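Side-chain contact in MerB2 (Bacillus megaterium, PDB 5C17), which probably acts as an alkylmercury lyase of the MerB family, cleaving carbon-mercury bonds, and here has a mercury(II) ion bound: residues Glu12-Leu15 and Ala16-Lys20. Residues are numbered along the deposited sequence; the frame is centred on the assembly and turned at random.
Sequences ELLL and AKLPK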
loop_
_atom_site.group_PDB
_atom_site.type_symbol
_atom_site.label_atom_id
_atom_site.label_comp_id
_atom_site.label_asym_id
_atom_site.label_seq_id
_atom_site.Cartn_x
_atom_site.Cartn_y
_atom_site.Cartn_z
ATOM N N GLU A 12 -9.481 -8.040 9.972
ATOM C CA GLU A 12 -9.679 -8.867 11.155
ATOM C C GLU A 12 -9.261 -10.313 10.882
ATOM O O GLU A 12 -8.644 -10.960 11.737
ATOM C CB GLU A 12 -11.121 -8.801 11.638
ATOM C CG GLU A 12 -11.464 -7.467 12.275
ATOM C CD GLU A 12 -12.871 -7.418 12.808
ATOM O OE1 GLU A 12 -13.209 -6.386 13.434
ATOM O OE2 GLU A 12 -13.635 -8.401 12.615
ATOM N N LEU A 13 -9.608 -10.823 9.698
ATOM C CA LEU A 13 -9.219 -12.182 9.324
ATOM C C LEU A 13 -7.693 -12.288 9.204
ATOM O O LEU A 13 -7.067 -13.231 9.690
ATOM C CB LEU A 13 -9.891 -12.601 8.017
ATOM C CG LEU A 13 -9.513 -13.979 7.469
ATOM C CD1 LEU A 13 -9.784 -15.089 8.469
ATOM C CD2 LEU A 13 -10.273 -14.228 6.173
ATOM N N LEU A 14 -7.078 -11.298 8.580
ATOM C CA LEU A 14 -5.624 -11.286 8.451
ATOM C C LEU A 14 -4.937 -11.255 9.831
ATOM O O LEU A 14 -3.982 -11.992 10.066
ATOM C CB LEU A 14 -5.184 -10.092 7.600
ATOM C CG LEU A 14 -3.699 -9.974 7.290
ATOM C CD1 LEU A 14 -3.135 -11.203 6.623
ATOM C CD2 LEU A 14 -3.507 -8.755 6.419
ATOM N N LEU A 15 -5.401 -10.404 10.742
ATOM C CA LEU A 15 -4.814 -10.375 12.083
ATOM C C LEU A 15 -4.930 -11.730 12.781
ATOM O O LEU A 15 -4.007 -12.156 13.486
ATOM C CB LEU A 15 -5.486 -9.300 12.936
ATOM C CG LEU A 15 -5.049 -7.867 12.670
ATOM C CD1 LEU A 15 -5.985 -6.862 13.320
ATOM C CD2 LEU A 15 -3.616 -7.651 13.164
ATOM N N ALA A 16 -6.058 -12.410 12.587
ATOM C CA ALA A 16 -6.257 -13.727 13.174
ATOM C C ALA A 16 -5.232 -14.736 12.639
ATOM O O ALA A 16 -4.808 -15.645 13.363
ATOM C CB ALA A 16 -7.674 -14.214 12.892
ATOM N N LYS A 17 -4.852 -14.577 11.372
ATOM C CA LYS A 17 -3.924 -15.495 10.700
ATOM C C LYS A 17 -2.454 -15.235 11.020
ATOM O O LYS A 17 -1.624 -16.134 10.920
ATOM C CB LYS A 17 -4.098 -15.393 9.176
ATOM C CG LYS A 17 -5.380 -15.962 8.648
ATOM C CD LYS A 17 -5.612 -15.541 7.185
ATOM C CE LYS A 17 -6.722 -16.345 6.563
ATOM N NZ LYS A 17 -6.280 -17.727 6.256
ATOM N N LEU A 18 -2.122 -13.993 11.334
ATOM C CA LEU A 18 -0.735 -13.616 11.536
ATOM C C LEU A 18 -0.238 -13.991 12.925
ATOM O O LEU A 18 -1.017 -14.050 13.872
ATOM C CB LEU A 18 -0.572 -12.117 11.336
ATOM C CG LEU A 18 -0.731 -11.643 9.898
ATOM C CD1 LEU A 18 -0.723 -10.130 9.841
ATOM C CD2 LEU A 18 0.374 -12.213 8.999
ATOM N N PRO A 19 1.075 -14.230 13.060
ATOM C CA PRO A 19 1.666 -14.468 14.382
ATOM C C PRO A 19 1.418 -13.327 15.371
ATOM O O PRO A 19 1.277 -12.186 14.956
ATOM C CB PRO A 19 3.159 -14.530 14.090
ATOM C CG PRO A 19 3.281 -14.829 12.673
ATOM C CD PRO A 19 2.075 -14.311 11.986
ATOM N N LYS A 20 1.428 -13.623 16.665
ATOM C CA LYS A 20 1.093 -12.622 17.700
ATOM C C LYS A 20 1.956 -11.343 17.712
ATOM O O LYS A 20 1.461 -10.265 18.071
ATOM C CB LYS A 20 1.124 -13.261 19.101
ATOM C CG LYS A 20 -0.034 -14.217 19.372
ATOM C CD LYS A 20 0.012 -14.783 20.787
ATOM C CE LYS A 20 -0.869 -16.016 20.923
ATOM N NZ LYS A 20 -1.964 -15.846 21.927
HETATM O O HOH W 1 -1.616 -10.929 14.516
#
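Leu14 and Leu18 pack one turn apart at the C-terminal end of helix 5-17, an i to i+4 pair on the buried side of an amphipathic helix. Backbone bonds set the frame. Ala16 N donates to Glu12 O at 3.1 Å and Lys17 N to Leu13 O, both alpha-helical. Leu18 N still reaches Leu14 O at 3.0 Å, although Leu18 itself has left helical geometry with an extended psi of 153°; proline, which has no N-H to donate, suits the next position, where the helix has ended. Leu15 O, past the last strong helical bond, keeps a weak one from Leu18 N and accepts a hydrogen bond from a water 2.9 Å away that lies 3.2 Å from Pro19 O and may bridge the two carbonyls.

The apolar contact follows from the torsions. Leu14 swings CG away from its backbone N (chi1 -176°), carrying its branch forward along the helix until CG lies 3.9 Å from Leu18 CD1. Phe207 of helix 194-207 and Arg65 touch both leucines, so this pair joins the first helix to the C-terminal one. Were Leu18 an alanine, Leu14 CG and CD1 would probably lose their neighbour, and a gap would be likely to open against Phe207. Leu14 also lies near the bound dithiol, its side chain about 7 Å from it.

On the exposed side, Leu13 and Lys17 make a mixed pair. Lysine suits this place because CB, CG and CD run past Leu13 O and the last methylene, CE, touches the leucine branch, while the amine reaches on to a charge: NZ forms a salt bridge with Glu157, and Ser156 touches both side chains. A bend at chi4 (-74°) turns the amine aside from the chain's line, while CE rests 3.8 Å from Leu13 CG.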